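Local coordinates for YfkN protein (Bacillus subtilis subsp. subtilis, PDB 3GVE) that belongs to the calcineurin-like phosphoesterase family and holds a manganese and a magnesium ion in adjoining metal sites that share a ligand, at residues Lys80-Ile83 with Ile84-Thr87; Ile328-Thr331 with His332-Leu336. All blocks are in the same frame, centred on the assembly; numbering follows the deposited sequence.

Contact 1 of 2, residues Lys80-Ile83 with Ile84-Thr87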
# COMPACT_ATOMS: atom_id res chain seq x y z
N LYS A 80 5.97 -22.36 -6.82
CA LYS A 80 5.91 -22.88 -5.47
C LYS A 80 6.63 -24.21 -5.30
O LYS A 80 7.44 -24.38 -4.42
CB LYS A 80 4.46 -23.01 -4.98
CG LYS A 80 4.35 -23.51 -3.54
CD LYS A 80 2.94 -23.38 -2.98
CE LYS A 80 2.81 -24.26 -1.77
NZ LYS A 80 2.88 -23.48 -0.51
N ASP A 81 6.31 -25.18 -6.15
CA ASP A 81 6.84 -26.52 -5.97
C ASP A 81 8.35 -26.57 -6.08
O ASP A 81 9.00 -27.16 -5.23
CB ASP A 81 6.17 -27.50 -6.93
CG ASP A 81 4.71 -27.71 -6.61
OD1 ASP A 81 4.35 -27.62 -5.43
OD2 ASP A 81 3.93 -27.97 -7.54
N ASP A 82 8.90 -25.94 -7.11
CA ASP A 82 10.35 -25.93 -7.30
C ASP A 82 11.11 -25.07 -6.29
O ASP A 82 12.25 -25.37 -5.97
CB ASP A 82 10.70 -25.52 -8.72
CG ASP A 82 10.26 -26.54 -9.74
OD1 ASP A 82 10.15 -27.72 -9.39
OD2 ASP A 82 9.99 -26.13 -10.88
N ILE A 83 10.47 -24.02 -5.78
CA ILE A 83 11.09 -23.22 -4.73
C ILE A 83 11.13 -24.05 -3.44
O ILE A 83 12.14 -24.09 -2.76
CB ILE A 83 10.38 -21.86 -4.58
CG1 ILE A 83 10.69 -20.97 -5.78
CG2 ILE A 83 10.79 -21.18 -3.27
CD1 ILE A 83 9.83 -19.66 -5.89
N ILE A 84 10.05 -24.75 -3.16
CA ILE A 84 9.98 -25.57 -1.94
C ILE A 84 11.04 -26.67 -1.90
O ILE A 84 11.67 -26.89 -0.88
CB ILE A 84 8.56 -26.13 -1.77
CG1 ILE A 84 7.64 -25.03 -1.22
CG2 ILE A 84 8.55 -27.34 -0.86
CD1 ILE A 84 6.20 -25.42 -1.13
N SER A 85 11.25 -27.32 -3.03
CA SER A 85 12.19 -28.42 -3.16
C SER A 85 13.63 -27.92 -3.26
O SER A 85 14.57 -28.68 -3.09
CB SER A 85 11.85 -29.27 -4.39
OG SER A 85 12.19 -28.61 -5.59
N GLY A 86 13.79 -26.63 -3.56
CA GLY A 86 15.11 -26.04 -3.71
C GLY A 86 15.64 -26.18 -5.12
O GLY A 86 16.75 -25.80 -5.42
N THR A 87 14.81 -26.74 -5.98
CA THR A 87 15.09 -26.87 -7.39
C THR A 87 15.25 -25.54 -8.14
O THR A 87 16.09 -25.39 -8.99
CB THR A 87 13.98 -27.74 -8.06
OG1 THR A 87 14.10 -29.13 -7.64
CG2 THR A 87 13.90 -27.51 -9.63
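Ile84 N donates to Lys80 O at 2.9 Å with an N-H...O angle of 159°, the straightest hydrogen bond in this final turn of helix 70-85. One residue on, Ser85 N reaches Asp81 O over 3.2 Å. The regular pattern then shortens: Gly86 N bonds to Ile83 O at 3.1 Å, arriving from above the carbonyl plane, while its bond to Asp82 O is weak. Gly86 is the first residue to leave helical geometry, and its positive phi of 87° turns the chain out of the helix. Beyond it the chain folds back, and Ser85 OG and Thr87 OG1 share a hydrogen bond of 2.8 Å whose direction is open. The serine torsion explains that reach: chi1 of 74° sets OG between its own backbone N and carbonyl carbon.

Packing follows outside the bonds. Lys80 is extended through its first three side-chain torsions, which carry CG and CE past the Ile84 methyl: CD1 lies 3.6 Å from Lys80 CG and equally close to Lys80 CE; the bend at chi4 places NZ alone. Thr87 turns CG2 to the Asp82 carboxylate, 3.8 Å from OD1, with the two side chains running at a slant to each other. Ile83 faces Phe117 and Thr121 of helix 115-123. Two aspartates near the carbonyl-rich helix end may be somewhat unfavourable, eased by solvent at Asp81 and by the weak ion pair of Asp82 with Lys88. Main-chain bonds and the turn at Gly86 end the helix, where Lys123 NZ, hydrogen-bonded to Ile84 O, probably offsets the carbonyl end.

Contact 2 of 2, residues Ile328-Thr331 with His332-Leu336; sequences IQQT and HQNTL
Ile328 and His332 open a run of backbone hydrogen bonds four residues apart, His332 N to Ile328 O at 2.9 Å; Gln333 N to Gln329 O and Asn334 N to Gln330 O continue it. Thr331 O comes next in the run and takes two donors, Thr335 N at 2.8 Å and Thr335 OG1 at 2.9 Å, which approach from opposite faces of its carbonyl plane. The threonine hydroxyl is thereby turned back onto its own helix and its rotation is fixed.

Among side-chain bonds, Gln330 NE2 donates to Asn334 OD1 over 3.0 Å. The acceptor lies almost in the Gln330 amide plane, but the donor sits 46° out of the Asn334 carbonyl plane. A bend at chi2 (51°) swings the Gln330 amide along the helix to make this bond.

Helix 322-340 of the phosphoesterase chain is amphipathic here: Ile328, His332 and Thr335 are buried, whereas Gln329, Gln330 and Gln333 are exposed. Ile328 and Thr335 pack on Leu71 of helix 70-85, and Thr331 meets Pro91. On the buried side, His332 ND1 is hydrogen-bonded to Tyr29 OH and the ring is edge-to-face with that of Tyr27.

Water mediates two further links. One molecule accepts from Gln330 NE2 and donates to Gln333 OE1, each at 2.9 Å; another joins Thr331 OG1 to Asn334 ND2, weakly at the latter.

The remaining contact is van der Waals packing of two glutamines. Gln329 and Gln333 run side by side in the same direction with amide planes 13° apart, and Gln333 NE2 rests 3.4 Å from Gln329 CG.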
# COMPACT_ATOMS: atom_id res chain seq x y z
N ILE A 328 16.43 -10.10 -12.80
CA ILE A 328 14.99 -10.24 -12.63
C ILE A 328 14.16 -10.13 -13.91
O ILE A 328 13.00 -10.42 -13.90
CB ILE A 328 14.47 -9.18 -11.61
CG1 ILE A 328 13.14 -9.63 -10.98
CG2 ILE A 328 14.34 -7.80 -12.27
CD1 ILE A 328 13.26 -10.88 -10.11
N GLN A 329 14.77 -9.72 -15.02
CA GLN A 329 14.03 -9.40 -16.24
C GLN A 329 13.00 -10.45 -16.67
O GLN A 329 11.86 -10.13 -16.93
CB GLN A 329 14.99 -9.14 -17.40
CG GLN A 329 14.28 -8.83 -18.69
CD GLN A 329 15.18 -8.10 -19.63
OE1 GLN A 329 15.54 -6.98 -19.39
NE2 GLN A 329 15.56 -8.76 -20.70
N GLN A 330 13.42 -11.71 -16.76
CA GLN A 330 12.51 -12.76 -17.23
C GLN A 330 11.32 -12.90 -16.29
O GLN A 330 10.20 -13.01 -16.72
CB GLN A 330 13.22 -14.11 -17.40
CG GLN A 330 12.36 -15.13 -18.16
CD GLN A 330 11.84 -14.57 -19.48
OE1 GLN A 330 12.61 -14.20 -20.35
NE2 GLN A 330 10.51 -14.45 -19.61
N THR A 331 11.59 -12.89 -15.00
CA THR A 331 10.52 -12.97 -14.00
C THR A 331 9.57 -11.77 -14.10
O THR A 331 8.38 -11.90 -14.01
CB THR A 331 11.09 -13.04 -12.58
OG1 THR A 331 11.94 -14.19 -12.46
CG2 THR A 331 9.97 -13.14 -11.54
N HIS A 332 10.16 -10.60 -14.25
CA HIS A 332 9.39 -9.38 -14.43
C HIS A 332 8.48 -9.47 -15.66
O HIS A 332 7.31 -9.16 -15.58
CB HIS A 332 10.35 -8.20 -14.51
CG HIS A 332 9.69 -6.91 -14.88
ND1 HIS A 332 8.77 -6.27 -14.07
CD2 HIS A 332 9.80 -6.15 -15.99
CE1 HIS A 332 8.37 -5.17 -14.67
NE2 HIS A 332 8.98 -5.07 -15.83
N GLN A 333 9.02 -9.95 -16.77
CA GLN A 333 8.21 -10.10 -17.99
C GLN A 333 7.13 -11.16 -17.82
O GLN A 333 6.02 -10.97 -18.29
CB GLN A 333 9.09 -10.38 -19.21
CG GLN A 333 9.95 -9.18 -19.54
CD GLN A 333 10.84 -9.38 -20.72
OE1 GLN A 333 10.70 -10.35 -21.44
NE2 GLN A 333 11.74 -8.45 -20.93
N ASN A 334 7.43 -12.23 -17.10
CA ASN A 334 6.43 -13.23 -16.78
C ASN A 334 5.33 -12.67 -15.89
O ASN A 334 4.17 -13.02 -16.00
CB ASN A 334 7.08 -14.46 -16.12
CG ASN A 334 7.97 -15.25 -17.07
OD1 ASN A 334 7.94 -15.06 -18.27
ND2 ASN A 334 8.77 -16.12 -16.52
N THR A 335 5.73 -11.79 -14.98
CA THR A 335 4.78 -11.13 -14.10
C THR A 335 3.84 -10.19 -14.88
O THR A 335 2.66 -10.14 -14.63
CB THR A 335 5.50 -10.39 -12.96
OG1 THR A 335 6.20 -11.35 -12.16
CG2 THR A 335 4.52 -9.64 -12.06
N LEU A 336 4.40 -9.44 -15.82
CA LEU A 336 3.57 -8.61 -16.68
C LEU A 336 2.51 -9.45 -17.38
O LEU A 336 1.37 -9.06 -17.43
CB LEU A 336 4.42 -7.89 -17.71
CG LEU A 336 5.40 -6.82 -17.23
CD1 LEU A 336 6.25 -6.33 -18.38
CD2 LEU A 336 4.72 -5.64 -16.53
O HOH W 1 9.46 -12.91 -21.85
O HOH W 2 10.74 -16.39 -13.80

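Contact 1 comes first along the chain and closes long before contact 2 opens. Their centres are 18 Å apart and their nearest atoms about 9 Å, so they do not touch, although both lie on the same side of the chain's centre. Helix 70-85 connects them: contact 1 forms its C-terminal end, whereas the C-terminal helix 322-340, which carries contact 2, packs on its early residues Leu71 and Tyr74. Helix 115-123 is the neighbour of contact 1; contact 2 has helix 70-85 itself, helix 91-98 and the Tyr27 and Tyr29 region. Helix 70-85 thus ends in contact 1 and, nearer its start, bears the helix that carries contact 2.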